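Local structure of malonyl CoA-acyl carrier protein transacylase (3EZO) at residues R150-E155 with E187-K192; S157-V162 with T178-E183. The protein probably catalyses the transfer of the malonyl group from malonyl-CoA to holo-acyl carrier protein, releasing CoA. All blocks are in the same frame, centred on the assembly; numbering follows the deposited sequence.

Contact 1 of 2, residues R150-E155 with E187-K192; sequences RAVCAE and EIAKEK
This is a helix-to-helix packing contact, apolar underneath and closed by a salt bridge at its exposed edge. It joins helix 146-156 to helix 179-191 beside the four-stranded antiparallel sheet. The segment axes approach to 9.5 Å, and their directions differ by 135°, so the two segments run obliquely antiparallel. Val152 and Ala189 have the nearest CA atoms across the two segments, 6.2 Å apart.

Val152 carries the buried part, and its two methyls have separate jobs. CG1, anti to the backbone N, lies against Ile188 CB and the backbone N of Ala189, with 4.0 Å between Val152 CG1 and Ile188 CB. CG2 meets the aliphatic stem of Lys192, at 3.6 Å from Lys192 CD. Ile188 reaches the other way and places CD1 under Glu155, 3.5 Å from Glu155 CG.

Glu155 is extended, with CG anti to the backbone N (chi1 -171°), and its chain crosses Ile188 obliquely. Its carboxylate meets Lys192 tip to tip. Lys192 bends at its last torsion (chi4 50°), and NZ donates to the syn lone pair of Glu155 OE1 at 3.2 Å. The carboxylate of Glu191 lies near Glu155 OE2 without touching it, so Lys192 may also ease the repulsion between these like charges.

On the side facing away from helix 179-191, Cys153 turns to strand 162-169. Ala189 rests on Leu144 and Ala194 in loops. Paired helices packed against a four-stranded antiparallel sheet of order 2-3-1-4, linked as beta-alpha-beta-beta-alpha-beta, are the pattern of the ferredoxin-like small subdomain of FabD-type acyltransferases.

Contact 2 of 2, residues S157-V162 with T178-E183; sequences SATGVV and TKAGIE
Val161 O accepts two hydrogen bonds from Thr178. Thr178 N is the stronger donor, 2.8 Å from Val161 O and nearly along the C=O axis. Thr178 OG1 donates to Val161 O from above the carbonyl plane, at 3.2 Å. Thr178 stands at the N-cap of helix 179-191, and Gly181 N gives Thr178 OG1 the capping bond, 3.0 Å. One torsion serves both roles, because OG1 stands between the backbone N and the carbonyl carbon (chi1 65°).

The backbone of 157-162 lies close against this cap. Gly160 CA is 3.4 Å from Thr178 OG1, and Gly160 O approaches Gly181 CA to 3.6 Å. A CB on Gly160 would collide with Thr178 OG1, and one on Gly181 with Gly160 O, Val161 O and Val162 CB. The Gly160 phi of 151° would also press a CB against Thr159 O, so the backbone shape itself calls for glycine.

At the outer edge, Ala180 CB packs on Thr159 O, while the Thr159 hydroxyl is hydrogen-bonded to Ala156 O. On the buried side, Val162 CG1 sits over the Gly181 carbonyl. Val162 CG2 crosses obliquely to Ile182 CD1 at 3.7 Å, and both side chains touch Ile175.

Val161 touches Ser209 and Thr178 touches Leu210, close in sequence to the predicted active-site His207. The chemistry implies a junction in which a single threonine both caps the helix and ties its N-terminal end to the loop backbone.

In the fold
Both contacts bind helix 179-191, contact 2 at its first turn and contact 1 at its last turns. Contact 2 is nested inside the loop closed by contact 1, and their centres are about 11 Å apart. They meet where Cys153 CB packs on Val162 O at 3.4 Å. Contact 1 is mostly buried helix packing, with its only cross-segment hydrogen bond between charged side chains at the surface. Contact 2 is partly buried and relies on backbone carbonyl and amide groups, with a hydroxyl as intermediary. Contact 1 lies away from the annotated sites, whereas the Ile182 side chain in contact 2 is about 11 Å from that of the predicted active-site residue His207.

Contact 1 of 2, residues R150-E155 with E187-K192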
loop_
_atom_site.group_PDB
_atom_site.type_symbol
_atom_site.label_atom_id
_atom_site.label_comp_id
_atom_site.label_asym_id
_atom_site.label_seq_id
_atom_site.Cartn_x
_atom_site.Cartn_y
_atom_site.Cartn_z
ATOM N N ARG A 150 7.436 12.059 15.690
ATOM C CA ARG A 150 7.881 13.257 14.958
ATOM C C ARG A 150 8.999 13.987 15.696
ATOM O O ARG A 150 10.014 14.409 15.062
ATOM C CB ARG A 150 6.720 14.199 14.632
ATOM C CG ARG A 150 5.724 13.607 13.626
ATOM C CD ARG A 150 4.557 14.562 13.437
ATOM N NE ARG A 150 3.550 14.096 12.475
ATOM C CZ ARG A 150 2.302 13.702 12.773
ATOM N NH1 ARG A 150 1.837 13.701 14.036
ATOM N NH2 ARG A 150 1.495 13.314 11.777
ATOM N N ALA A 151 8.851 14.093 17.019
ATOM C CA ALA A 151 9.869 14.742 17.886
ATOM C C ALA A 151 11.181 13.967 17.833
ATOM O O ALA A 151 12.248 14.556 17.654
ATOM C CB ALA A 151 9.369 14.884 19.369
ATOM N N VAL A 152 11.097 12.637 17.939
ATOM C CA VAL A 152 12.270 11.782 17.770
ATOM C C VAL A 152 13.016 12.060 16.467
ATOM O O VAL A 152 14.243 12.252 16.476
ATOM C CB VAL A 152 11.917 10.289 17.840
ATOM C CG1 VAL A 152 13.134 9.399 17.339
ATOM C CG2 VAL A 152 11.427 9.949 19.258
ATOM N N CYS A 153 12.281 12.139 15.367
ATOM C CA CYS A 153 12.878 12.415 14.041
ATOM C C CYS A 153 13.464 13.822 13.945
ATOM O O CYS A 153 14.554 14.000 13.399
ATOM C CB CYS A 153 11.854 12.201 12.952
ATOM S SG CYS A 153 11.405 10.423 12.724
ATOM N N ALA A 154 12.779 14.804 14.526
ATOM C CA ALA A 154 13.250 16.172 14.493
ATOM C C ALA A 154 14.589 16.260 15.257
ATOM O O ALA A 154 15.563 16.818 14.785
ATOM C CB ALA A 154 12.155 17.143 15.051
ATOM N N GLU A 155 14.663 15.585 16.384
ATOM C CA GLU A 155 15.885 15.500 17.155
ATOM C C GLU A 155 17.025 14.716 16.450
ATOM O O GLU A 155 18.178 15.196 16.389
ATOM C CB GLU A 155 15.519 14.874 18.503
ATOM C CG GLU A 155 16.616 14.891 19.529
ATOM C CD GLU A 155 16.141 14.330 20.843
ATOM O OE1 GLU A 155 14.871 14.262 21.072
ATOM O OE2 GLU A 155 17.048 13.957 21.618
ATOM N N GLU A 187 17.728 4.950 18.368
ATOM C CA GLU A 187 18.379 5.136 19.668
ATOM C C GLU A 187 17.576 6.092 20.551
ATOM O O GLU A 187 17.219 5.764 21.689
ATOM C CB GLU A 187 19.756 5.692 19.367
ATOM C CG GLU A 187 20.714 5.775 20.461
ATOM C CD GLU A 187 21.921 6.569 19.984
ATOM O OE1 GLU A 187 22.573 6.099 19.003
ATOM O OE2 GLU A 187 22.150 7.680 20.538
ATOM N N ILE A 188 17.220 7.253 20.006
ATOM C CA ILE A 188 16.366 8.216 20.734
ATOM C C ILE A 188 15.014 7.577 21.122
ATOM O O ILE A 188 14.551 7.713 22.278
ATOM C CB ILE A 188 16.150 9.527 19.927
ATOM C CG1 ILE A 188 17.483 10.240 19.693
ATOM C CG2 ILE A 188 15.198 10.470 20.650
ATOM C CD1 ILE A 188 17.369 11.519 18.929
ATOM N N ALA A 189 14.413 6.850 20.172
ATOM C CA ALA A 189 13.092 6.256 20.381
ATOM C C ALA A 189 13.121 5.317 21.578
ATOM O O ALA A 189 12.230 5.361 22.444
ATOM C CB ALA A 189 12.629 5.533 19.167
ATOM N N LYS A 190 14.133 4.459 21.605
ATOM C CA LYS A 190 14.363 3.551 22.749
ATOM C C LYS A 190 14.515 4.318 24.055
ATOM O O LYS A 190 13.872 3.972 25.045
ATOM C CB LYS A 190 15.567 2.636 22.516
ATOM C CG LYS A 190 15.323 1.547 21.503
ATOM C CD LYS A 190 16.617 1.000 20.904
ATOM C CE LYS A 190 16.352 -0.190 19.924
ATOM N NZ LYS A 190 17.396 -0.451 18.850
ATOM N N GLU A 191 15.306 5.385 24.046
ATOM C CA GLU A 191 15.481 6.203 25.255
ATOM C C GLU A 191 14.156 6.738 25.752
ATOM O O GLU A 191 13.954 6.840 26.960
ATOM C CB GLU A 191 16.410 7.414 25.014
ATOM C CG GLU A 191 17.858 7.091 24.644
ATOM C CD GLU A 191 18.563 8.247 23.867
ATOM O OE1 GLU A 191 17.966 9.345 23.685
ATOM O OE2 GLU A 191 19.722 8.066 23.441
ATOM N N LYS A 192 13.270 7.104 24.824
ATOM C CA LYS A 192 11.951 7.695 25.147
ATOM C C LYS A 192 10.907 6.627 25.511
ATOM O O LYS A 192 9.750 6.941 25.800
ATOM C CB LYS A 192 11.437 8.541 23.972
ATOM C CG LYS A 192 12.121 9.908 23.828
ATOM C CD LYS A 192 11.441 10.784 22.784
ATOM C CE LYS A 192 11.719 12.273 23.028
ATOM N NZ LYS A 192 13.185 12.555 23.216
#

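Contact 2 of 2, residues S157-V162 with T178-E183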
loop_
_atom_site.group_PDB
_atom_site.type_symbol
_atom_site.label_atom_id
_atom_site.label_comp_id
_atom_site.label_asym_id
_atom_site.label_seq_id
_atom_site.Cartn_x
_atom_site.Cartn_y
_atom_site.Cartn_z
ATOM N N SER A 157 17.456 14.340 13.392
ATOM C CA SER A 157 17.755 14.923 12.085
ATOM C C SER A 157 19.072 15.682 12.020
ATOM O O SER A 157 19.608 15.886 10.930
ATOM C CB SER A 157 16.605 15.828 11.593
ATOM O OG SER A 157 15.581 15.013 10.988
ATOM N N ALA A 158 19.589 16.112 13.167
ATOM C CA ALA A 158 20.959 16.679 13.220
ATOM C C ALA A 158 22.021 15.733 12.669
ATOM O O ALA A 158 23.086 16.192 12.290
ATOM C CB ALA A 158 21.325 17.099 14.687
ATOM N N THR A 159 21.773 14.411 12.682
ATOM C CA THR A 159 22.731 13.440 12.136
ATOM C C THR A 159 22.465 13.081 10.688
ATOM O O THR A 159 23.292 12.441 10.056
ATOM C CB THR A 159 22.810 12.141 12.946
ATOM O OG1 THR A 159 21.571 11.387 12.817
ATOM C CG2 THR A 159 23.070 12.440 14.382
ATOM N N GLY A 160 21.335 13.533 10.155
ATOM C CA GLY A 160 20.915 13.233 8.789
ATOM C C GLY A 160 19.385 13.266 8.761
ATOM O O GLY A 160 18.723 12.974 9.761
ATOM N N VAL A 161 18.822 13.597 7.602
ATOM C CA VAL A 161 17.354 13.679 7.421
ATOM C C VAL A 161 16.704 12.370 7.803
ATOM O O VAL A 161 17.196 11.303 7.446
ATOM C CB VAL A 161 17.005 14.069 5.967
ATOM C CG1 VAL A 161 15.550 13.906 5.652
ATOM C CG2 VAL A 161 17.474 15.506 5.705
ATOM N N VAL A 162 15.623 12.465 8.572
ATOM C CA VAL A 162 14.800 11.315 8.952
ATOM C C VAL A 162 13.444 11.831 9.313
ATOM O O VAL A 162 13.306 12.898 9.969
ATOM C CB VAL A 162 15.454 10.465 10.119
ATOM C CG1 VAL A 162 15.812 11.338 11.339
ATOM C CG2 VAL A 162 14.590 9.296 10.495
ATOM N N THR A 178 17.966 9.105 5.915
ATOM C CA THR A 178 19.349 8.678 5.809
ATOM C C THR A 178 19.634 7.548 6.774
ATOM O O THR A 178 18.973 7.412 7.845
ATOM C CB THR A 178 20.362 9.822 6.121
ATOM O OG1 THR A 178 20.216 10.214 7.490
ATOM C CG2 THR A 178 20.182 11.010 5.179
ATOM N N LYS A 179 20.623 6.725 6.407
ATOM C CA LYS A 179 21.067 5.631 7.306
ATOM C C LYS A 179 21.378 6.166 8.706
ATOM O O LYS A 179 20.863 5.654 9.686
ATOM C CB LYS A 179 22.274 4.850 6.708
ATOM N N ALA A 180 22.168 7.231 8.802
ATOM C CA ALA A 180 22.501 7.831 10.118
ATOM C C ALA A 180 21.288 8.344 10.903
ATOM O O ALA A 180 21.199 8.142 12.136
ATOM C CB ALA A 180 23.541 8.974 9.954
ATOM N N GLY A 181 20.387 9.047 10.218
ATOM C CA GLY A 181 19.182 9.572 10.847
ATOM C C GLY A 181 18.324 8.463 11.438
ATOM O O GLY A 181 17.811 8.575 12.561
ATOM N N ILE A 182 18.141 7.404 10.646
ATOM C CA ILE A 182 17.359 6.242 11.055
ATOM C C ILE A 182 17.980 5.591 12.303
ATOM O O ILE A 182 17.288 5.360 13.270
ATOM C CB ILE A 182 17.305 5.226 9.893
ATOM C CG1 ILE A 182 16.277 5.697 8.858
ATOM C CG2 ILE A 182 17.078 3.806 10.396
ATOM C CD1 ILE A 182 14.935 5.827 9.396
ATOM N N GLU A 183 19.287 5.333 12.276
ATOM C CA GLU A 183 20.001 4.808 13.467
ATOM C C GLU A 183 19.820 5.662 14.726
ATOM O O GLU A 183 19.415 5.172 15.794
ATOM C CB GLU A 183 21.490 4.619 13.143
ATOM C CG GLU A 183 21.695 3.310 12.459
ATOM C CD GLU A 183 23.124 3.075 12.004
ATOM O OE1 GLU A 183 24.069 3.242 12.823
ATOM O OE2 GLU A 183 23.294 2.710 10.828
#